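Local coordinates for protein precorrin-8x Methyl Mutase (Thermus thermophilus, PDB 1V9C) that probably catalyses the methyl-group rearrangement of precorrin-8X on the route to adenosylcobalamin, at residues B[48-52]-B[178-184]; B[132-136]-B[157-161]; B[140-144]-B[168-173]. One frame throughout, in Å; residues are numbered along the deposited sequence.

Interaction 1 (B[48-52]-B[178-184]); sequences LTRFS and VPWIVTE
Pro179 meets the other segment first, its CB beside the hydroxyl of Ser52. That hydroxyl accepts the backbone N-H of Trp180 (Trp180 N to Ser52 OG 2.9 Å), while Ser52 N returns a bond to Trp180 O, a side chain thus extending the ladder. The Trp180 CG lies between its own backbone N and carbonyl carbon (chi1 47°), a turn that carries the indole against residues 50-52: Ser52 CB sits 3.5 Å from the centroid of the five-membered ring of Trp180, over its face, and Arg50 O comes to the ring edge. Ile181 runs alongside Phe51, its CG2 over one face of the phenyl ring and its CD1 3.6 Å from Phe51 CE2. Val182 and Arg50 form an antiparallel hydrogen-bonded pair, two nearly straight bonds of 2.9 Å joining Arg50 N to Val182 O and Val182 N to Arg50 O. Thr183 pairs with Thr49, but both hydroxyls bond elsewhere, to Lys187 O and Tyr45 O. Glu184 OE2 lies 3.2 Å from Arg50 NH1, over the guanidinium face, a salt bridge of charge alone. Strand 49-51 is an outermost strand of the mixed sheet, with helices 30-40 and 55-65 on the Phe51 side and helix 166-174 packing on Trp180 and Val182.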
loop_
_atom_site.group_PDB
_atom_site.type_symbol
_atom_site.label_atom_id
_atom_site.label_comp_id
_atom_site.label_asym_id
_atom_site.label_seq_id
_atom_site.Cartn_x
_atom_site.Cartn_y
_atom_site.Cartn_z
ATOM N N LEU B 48 10.761 14.530 -3.228
ATOM C CA LEU B 48 10.433 13.773 -4.432
ATOM C C LEU B 48 9.107 14.139 -5.069
ATOM O O LEU B 48 8.902 13.913 -6.256
ATOM C CB LEU B 48 10.424 12.281 -4.117
ATOM C CG LEU B 48 11.668 11.706 -3.433
ATOM C CD1 LEU B 48 11.490 10.196 -3.289
ATOM C CD2 LEU B 48 12.937 12.033 -4.253
ATOM N N THR B 49 8.200 14.712 -4.295
ATOM C CA THR B 49 6.894 15.029 -4.839
ATOM C C THR B 49 6.842 16.309 -5.649
ATOM O O THR B 49 7.191 17.378 -5.162
ATOM C CB THR B 49 5.848 15.079 -3.721
ATOM O OG1 THR B 49 5.895 13.852 -2.988
ATOM C CG2 THR B 49 4.466 15.258 -4.302
ATOM N N ARG B 50 6.378 16.185 -6.886
ATOM C CA ARG B 50 6.284 17.322 -7.785
ATOM C C ARG B 50 4.887 17.464 -8.374
ATOM O O ARG B 50 4.252 16.479 -8.761
ATOM C CB ARG B 50 7.315 17.171 -8.910
ATOM C CG ARG B 50 7.601 18.463 -9.642
ATOM C CD ARG B 50 9.064 18.555 -10.034
ATOM N NE ARG B 50 9.258 18.518 -11.481
ATOM C CZ ARG B 50 10.447 18.575 -12.070
ATOM N NH1 ARG B 50 11.546 18.671 -11.332
ATOM N NH2 ARG B 50 10.540 18.537 -13.394
ATOM N N PHE B 51 4.400 18.697 -8.431
ATOM C CA PHE B 51 3.075 18.954 -8.975
ATOM C C PHE B 51 3.151 19.726 -10.286
ATOM O O PHE B 51 4.147 20.373 -10.577
ATOM C CB PHE B 51 2.241 19.773 -7.990
ATOM C CG PHE B 51 2.031 19.111 -6.672
ATOM C CD1 PHE B 51 3.065 19.024 -5.752
ATOM C CD2 PHE B 51 0.787 18.573 -6.343
ATOM C CE1 PHE B 51 2.863 18.415 -4.518
ATOM C CE2 PHE B 51 0.578 17.961 -5.112
ATOM C CZ PHE B 51 1.620 17.885 -4.200
ATOM N N SER B 52 2.099 19.645 -11.083
ATOM C CA SER B 52 2.065 20.407 -12.320
ATOM C C SER B 52 1.171 21.591 -11.988
ATOM O O SER B 52 0.384 21.534 -11.035
ATOM C CB SER B 52 1.441 19.606 -13.458
ATOM O OG SER B 52 0.034 19.522 -13.311
ATOM N N VAL B 178 -1.660 17.314 -19.488
ATOM C CA VAL B 178 -2.709 17.000 -18.520
ATOM C C VAL B 178 -2.143 17.306 -17.139
ATOM O O VAL B 178 -0.942 17.154 -16.905
ATOM C CB VAL B 178 -3.118 15.504 -18.606
ATOM C CG1 VAL B 178 -2.017 14.625 -18.046
ATOM C CG2 VAL B 178 -4.404 15.269 -17.859
ATOM N N PRO B 179 -2.983 17.764 -16.207
ATOM C CA PRO B 179 -2.385 18.040 -14.901
ATOM C C PRO B 179 -1.933 16.745 -14.231
ATOM O O PRO B 179 -2.485 15.677 -14.480
ATOM C CB PRO B 179 -3.505 18.759 -14.156
ATOM C CG PRO B 179 -4.730 18.181 -14.752
ATOM C CD PRO B 179 -4.423 18.060 -16.215
ATOM N N TRP B 180 -0.907 16.827 -13.400
ATOM C CA TRP B 180 -0.438 15.621 -12.749
ATOM C C TRP B 180 0.304 15.882 -11.451
ATOM O O TRP B 180 0.636 17.024 -11.124
ATOM C CB TRP B 180 0.483 14.861 -13.699
ATOM C CG TRP B 180 1.503 15.768 -14.335
ATOM C CD1 TRP B 180 1.449 16.309 -15.590
ATOM C CD2 TRP B 180 2.701 16.276 -13.731
ATOM N NE1 TRP B 180 2.539 17.118 -15.806
ATOM C CE2 TRP B 180 3.325 17.117 -14.686
ATOM C CE3 TRP B 180 3.311 16.101 -12.483
ATOM C CZ2 TRP B 180 4.527 17.786 -14.426
ATOM C CZ3 TRP B 180 4.504 16.767 -12.223
ATOM C CH2 TRP B 180 5.101 17.596 -13.192
ATOM N N ILE B 181 0.546 14.793 -10.728
ATOM C CA ILE B 181 1.290 14.797 -9.475
ATOM C C ILE B 181 2.136 13.544 -9.581
ATOM O O ILE B 181 1.625 12.447 -9.857
ATOM C CB ILE B 181 0.406 14.674 -8.246
ATOM C CG1 ILE B 181 -0.647 15.784 -8.235
ATOM C CG2 ILE B 181 1.287 14.736 -6.992
ATOM C CD1 ILE B 181 -1.514 15.771 -7.008
ATOM N N VAL B 182 3.432 13.717 -9.365
ATOM C CA VAL B 182 4.379 12.641 -9.498
ATOM C C VAL B 182 5.327 12.509 -8.311
ATOM O O VAL B 182 5.620 13.490 -7.633
ATOM C CB VAL B 182 5.214 12.867 -10.802
ATOM C CG1 VAL B 182 6.497 12.084 -10.763
ATOM C CG2 VAL B 182 4.404 12.439 -12.017
ATOM N N THR B 183 5.786 11.287 -8.058
ATOM C CA THR B 183 6.781 11.040 -7.016
ATOM C C THR B 183 8.032 10.719 -7.834
ATOM O O THR B 183 8.153 9.645 -8.419
ATOM C CB THR B 183 6.435 9.827 -6.095
ATOM O OG1 THR B 183 6.175 8.661 -6.886
ATOM C CG2 THR B 183 5.223 10.141 -5.232
ATOM N N GLU B 184 8.936 11.688 -7.898
ATOM C CA GLU B 184 10.180 11.567 -8.653
ATOM C C GLU B 184 10.995 10.352 -8.224
ATOM O O GLU B 184 11.052 10.023 -7.041
ATOM C CB GLU B 184 11.023 12.833 -8.448
ATOM C CG GLU B 184 10.288 14.142 -8.710
ATOM C CD GLU B 184 10.641 14.768 -10.047
ATOM O OE1 GLU B 184 10.214 14.237 -11.097
ATOM O OE2 GLU B 184 11.360 15.792 -10.039
#

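Interaction 2 (B[132-136]-B[157-161]); sequences GVGNA and LGMPV
Pro160 CA sits over one face of the peptide group between Gly134 and Asn135, 3.7 Å from Gly134 C; no aromatic ring takes part in this contact. The pyrrolidine of Pro160 is puckered, and Val133 CG1 reaches it at its CG atom (3.9 Å from Pro160 CG), the two side chains crossing at a slant. With CG1 anti to its backbone N (chi1 -175°), Val133 turns this methyl toward the proline. Pro137 and Leu140 of helix 137-147 also pack on Pro160.

The backbone supplies the polar part. Gly132 and Val133 pair in parallel with Leu157 and Gly158, and Val133 is gripped at both ends: its N donates to Leu157 O at 3.0 Å, and its O accepts Met159 N at 2.8 Å, the latter bond more bent (142° at the hydrogen). Past this point the strands give way to loops that still run side by side. Gly134 CA comes 3.1 Å from Met159 O in a CA-H...O contact, and Val161 CG1 lies 3.7 Å from Gly134 O. Farther along, a water 2.8 Å from Asn135 O and 2.7 Å from Val161 O is placed to bridge the loops, although more acceptors than protons surround it.

These are the carboxyl ends of two parallel strands of a beta-alpha-beta unit. Asp72, which follows the neighbouring strand 69-71, accepts Gly134 N at its OD1 and the backbone N-H groups of Asn135 and Ala136 at its OD2, while Asn135 OD1 bonds Ser190. Chemically, both polar backbone atoms of Val133 are satisfied by main-chain partners, but Pro160 N has no hydrogen to offer. The ladder therefore stops at Met159, and beyond it the loops meet through the CA-H...O contact, van der Waals touches and the water.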
loop_
_atom_site.group_PDB
_atom_site.type_symbol
_atom_site.label_atom_id
_atom_site.label_comp_id
_atom_site.label_asym_id
_atom_site.label_seq_id
_atom_site.Cartn_x
_atom_site.Cartn_y
_atom_site.Cartn_z
ATOM N N GLY B 132 -5.160 6.985 -11.029
ATOM C CA GLY B 132 -4.168 6.687 -10.014
ATOM C C GLY B 132 -3.311 5.497 -10.376
ATOM O O GLY B 132 -3.798 4.366 -10.470
ATOM N N VAL B 133 -2.025 5.749 -10.579
ATOM C CA VAL B 133 -1.094 4.682 -10.920
ATOM C C VAL B 133 -0.009 4.571 -9.848
ATOM O O VAL B 133 0.736 5.517 -9.603
ATOM C CB VAL B 133 -0.436 4.940 -12.306
ATOM C CG1 VAL B 133 0.444 3.762 -12.704
ATOM C CG2 VAL B 133 -1.517 5.172 -13.351
ATOM N N GLY B 134 0.064 3.414 -9.202
ATOM C CA GLY B 134 1.072 3.218 -8.184
ATOM C C GLY B 134 1.762 1.885 -8.380
ATOM O O GLY B 134 2.577 1.480 -7.550
ATOM N N ASN B 135 1.460 1.204 -9.484
ATOM C CA ASN B 135 2.033 -0.114 -9.721
ATOM C C ASN B 135 2.440 -0.524 -11.132
ATOM O O ASN B 135 3.376 -1.294 -11.293
ATOM C CB ASN B 135 1.059 -1.158 -9.179
ATOM C CG ASN B 135 0.486 -0.756 -7.838
ATOM O OD1 ASN B 135 1.109 -0.956 -6.797
ATOM N ND2 ASN B 135 -0.693 -0.142 -7.859
ATOM N N ALA B 136 1.741 -0.043 -12.154
ATOM C CA ALA B 136 2.056 -0.462 -13.522
ATOM C C ALA B 136 2.584 0.639 -14.424
ATOM O O ALA B 136 1.809 1.400 -14.990
ATOM C CB ALA B 136 0.825 -1.098 -14.161
ATOM N N LEU B 157 -2.209 10.816 -11.326
ATOM C CA LEU B 157 -1.251 10.632 -10.246
ATOM C C LEU B 157 -0.254 9.562 -10.715
ATOM O O LEU B 157 -0.559 8.367 -10.733
ATOM C CB LEU B 157 -1.979 10.179 -8.974
ATOM C CG LEU B 157 -3.083 11.092 -8.436
ATOM C CD1 LEU B 157 -3.704 10.469 -7.202
ATOM C CD2 LEU B 157 -2.517 12.458 -8.114
ATOM N N GLY B 158 0.930 10.002 -11.124
ATOM C CA GLY B 158 1.922 9.066 -11.611
ATOM C C GLY B 158 2.903 8.690 -10.525
ATOM O O GLY B 158 3.948 9.330 -10.373
ATOM N N MET B 159 2.557 7.654 -9.767
ATOM C CA MET B 159 3.393 7.191 -8.673
ATOM C C MET B 159 3.732 5.701 -8.700
ATOM O O MET B 159 3.589 5.005 -7.689
ATOM C CB MET B 159 2.725 7.558 -7.352
ATOM C CG MET B 159 2.339 9.029 -7.270
ATOM S SD MET B 159 1.294 9.447 -5.812
ATOM C CE MET B 159 0.958 11.119 -6.129
ATOM N N PRO B 160 4.160 5.175 -9.862
ATOM C CA PRO B 160 4.510 3.747 -9.907
ATOM C C PRO B 160 5.811 3.596 -9.088
ATOM O O PRO B 160 6.596 4.541 -8.983
ATOM C CB PRO B 160 4.776 3.481 -11.393
ATOM C CG PRO B 160 4.181 4.646 -12.112
ATOM C CD PRO B 160 4.368 5.806 -11.172
ATOM N N VAL B 161 6.038 2.426 -8.511
ATOM C CA VAL B 161 7.253 2.194 -7.737
ATOM C C VAL B 161 7.964 1.077 -8.476
ATOM O O VAL B 161 7.316 0.264 -9.117
ATOM C CB VAL B 161 6.907 1.772 -6.271
ATOM C CG1 VAL B 161 5.986 0.590 -6.298
ATOM C CG2 VAL B 161 8.195 1.448 -5.457
HETATM O O HOH W 1 5.454 -1.675 -9.521
#

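Interaction 3 (B[140-144]-B[168-173]). With SO4 (sulfate ion), chain G.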
loop_
_atom_site.group_PDB
_atom_site.type_symbol
_atom_site.label_atom_id
_atom_site.label_comp_id
_atom_site.label_asym_id
_atom_site.label_seq_id
_atom_site.Cartn_x
_atom_site.Cartn_y
_atom_site.Cartn_z
ATOM N N LEU B 140 1.048 3.527 -17.347
ATOM C CA LEU B 140 1.217 4.977 -17.423
ATOM C C LEU B 140 1.743 5.402 -18.797
ATOM O O LEU B 140 1.469 6.503 -19.263
ATOM C CB LEU B 140 2.178 5.446 -16.329
ATOM C CG LEU B 140 2.345 6.960 -16.207
ATOM C CD1 LEU B 140 0.979 7.612 -15.987
ATOM C CD2 LEU B 140 3.278 7.266 -15.048
ATOM N N LEU B 141 2.505 4.520 -19.432
ATOM C CA LEU B 141 3.036 4.792 -20.761
ATOM C C LEU B 141 1.921 4.659 -21.791
ATOM O O LEU B 141 1.790 5.496 -22.675
ATOM C CB LEU B 141 4.161 3.818 -21.093
ATOM C CG LEU B 141 5.500 4.174 -20.470
ATOM C CD1 LEU B 141 6.513 3.106 -20.829
ATOM C CD2 LEU B 141 5.951 5.538 -20.968
ATOM N N ALA B 142 1.121 3.604 -21.679
ATOM C CA ALA B 142 0.007 3.405 -22.601
ATOM C C ALA B 142 -0.896 4.623 -22.471
ATOM O O ALA B 142 -1.208 5.278 -23.459
ATOM C CB ALA B 142 -0.759 2.139 -22.244
ATOM N N LEU B 143 -1.286 4.937 -21.236
ATOM C CA LEU B 143 -2.142 6.088 -20.963
ATOM C C LEU B 143 -1.567 7.387 -21.523
ATOM O O LEU B 143 -2.301 8.211 -22.056
ATOM C CB LEU B 143 -2.362 6.254 -19.450
ATOM C CG LEU B 143 -3.126 7.508 -18.993
ATOM C CD1 LEU B 143 -4.512 7.536 -19.655
ATOM C CD2 LEU B 143 -3.255 7.527 -17.464
ATOM N N VAL B 144 -0.261 7.580 -21.396
ATOM C CA VAL B 144 0.348 8.809 -21.896
ATOM C C VAL B 144 0.270 8.902 -23.411
ATOM O O VAL B 144 0.142 9.991 -23.966
ATOM C CB VAL B 144 1.813 8.930 -21.451
ATOM C CG1 VAL B 144 2.504 10.049 -22.213
ATOM C CG2 VAL B 144 1.862 9.209 -19.957
ATOM N N GLU B 168 11.120 6.389 -16.839
ATOM C CA GLU B 168 10.670 6.887 -18.130
ATOM C C GLU B 168 9.161 7.107 -18.167
ATOM O O GLU B 168 8.674 8.020 -18.832
ATOM C CB GLU B 168 11.106 5.926 -19.238
ATOM C CG GLU B 168 9.996 5.119 -19.863
ATOM C CD GLU B 168 10.497 4.231 -20.982
ATOM O OE1 GLU B 168 11.342 3.353 -20.703
ATOM O OE2 GLU B 168 10.048 4.411 -22.135
ATOM N N ALA B 169 8.427 6.265 -17.445
ATOM C CA ALA B 169 6.974 6.375 -17.386
ATOM C C ALA B 169 6.579 7.713 -16.764
ATOM O O ALA B 169 5.608 8.356 -17.182
ATOM C CB ALA B 169 6.400 5.232 -16.563
ATOM N N LYS B 170 7.340 8.133 -15.762
ATOM C CA LYS B 170 7.057 9.389 -15.103
ATOM C C LYS B 170 7.441 10.557 -16.009
ATOM O O LYS B 170 6.703 11.537 -16.107
ATOM C CB LYS B 170 7.784 9.443 -13.761
ATOM C CG LYS B 170 7.225 8.406 -12.790
ATOM C CD LYS B 170 8.052 8.251 -11.538
ATOM C CE LYS B 170 7.411 7.223 -10.616
ATOM N NZ LYS B 170 7.978 7.263 -9.253
ATOM N N ARG B 171 8.582 10.455 -16.684
ATOM C CA ARG B 171 8.996 11.513 -17.602
ATOM C C ARG B 171 7.912 11.673 -18.670
ATOM O O ARG B 171 7.465 12.780 -18.957
ATOM C CB ARG B 171 10.326 11.156 -18.264
ATOM C CG ARG B 171 11.477 12.066 -17.865
ATOM C CD ARG B 171 12.815 11.491 -18.324
ATOM N NE ARG B 171 13.201 10.310 -17.550
ATOM C CZ ARG B 171 14.177 9.474 -17.891
ATOM N NH1 ARG B 171 14.876 9.675 -18.998
ATOM N NH2 ARG B 171 14.460 8.436 -17.118
ATOM N N ALA B 172 7.470 10.561 -19.242
ATOM C CA ALA B 172 6.433 10.618 -20.258
ATOM C C ALA B 172 5.191 11.334 -19.731
ATOM O O ALA B 172 4.398 11.876 -20.512
ATOM C CB ALA B 172 6.068 9.228 -20.701
ATOM N N LEU B 173 5.015 11.335 -18.411
ATOM C CA LEU B 173 3.855 11.990 -17.817
ATOM C C LEU B 173 4.117 13.471 -17.526
ATOM O O LEU B 173 3.269 14.329 -17.778
ATOM C CB LEU B 173 3.453 11.273 -16.524
ATOM C CG LEU B 173 2.328 11.920 -15.711
ATOM C CD1 LEU B 173 1.036 11.910 -16.533
ATOM C CD2 LEU B 173 2.135 11.161 -14.405
HETATM S S SO4 G . 13.604 2.726 -15.822
HETATM O O1 SO4 G . 13.615 1.372 -16.399
HETATM O O2 SO4 G . 13.070 3.700 -16.803
HETATM O O3 SO4 G . 14.988 3.115 -15.467
HETATM O O4 SO4 G . 12.767 2.721 -14.601
#
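Leu140, Leu141 and Val144 on one helix lie against Ala169, Ala172 and Leu173 on the other, two neighbouring helices of the doubly wound alpha/beta fold that run nearly the same way (axes 9.0 Å apart, at 24°). Branches of Leu141 and Val144 lie on the small residues Ala169 and Ala172. Leu140 points toward the partner helix, its CG anti to the backbone N (chi1 -174°), which carries CD2 against the Ala169 carbonyl and methyl. Both of its methyls, CD1 and CD2, come to 4.1 Å from Leu173 CD2, the two leucines crossing at about a right angle. On the sheet side both of these leucines also touch Val156 of strand 155-158, so helices and strand share one apolar layer.

Leu141 leans across the outer part of the interface. Its CD2 rests 3.7 Å from Ala172 CB, and its CG lies 4.1 Å from Ala169 CB. The Leu141 and Glu168 side chains cross at about a right angle, Leu141 CD1 4.0 Å from Glu168 OE2. With an alanine in place of Leu141 both delta methyls are gone, which is likely to open a gap over Ala169 and Ala172 and leave the Glu168 side chain without its apolar neighbour. One turn on, Val144 faces the partner squarely, its CG1 4.0 Å from Ala172 CB and close upon the carbonyl of the same residue.

At the amino-terminal end of helix 166-174 a sulfate, probably from the crystallisation liquor, is held by the backbone N atoms of Asn165 and Leu167 and, more weakly, by that of Glu168, whose N stands 3.3 Å from the sulfate O2.

The three contacts sit close together, with centres 10 to 12 Å apart. Along the chain the segments come in the order 48-52, 132-136, 140-144, 157-161, 168-173 and 178-184, so interactions 2 and 3 alternate and both fall between the halves of interaction 1. Strand 155-158 of interaction 2 is the sheet neighbour of strand 180-183 of interaction 1, and the helices of interaction 3 lead into these two strands. Lys170, on helix 166-174, sends its NZ to the carbonyls of Pro160 and Thr183. Together with the shared sheet and the helix packing, this joins successive strand-helix units of the doubly wound fold, which the antiparallel strand 49-51 borders.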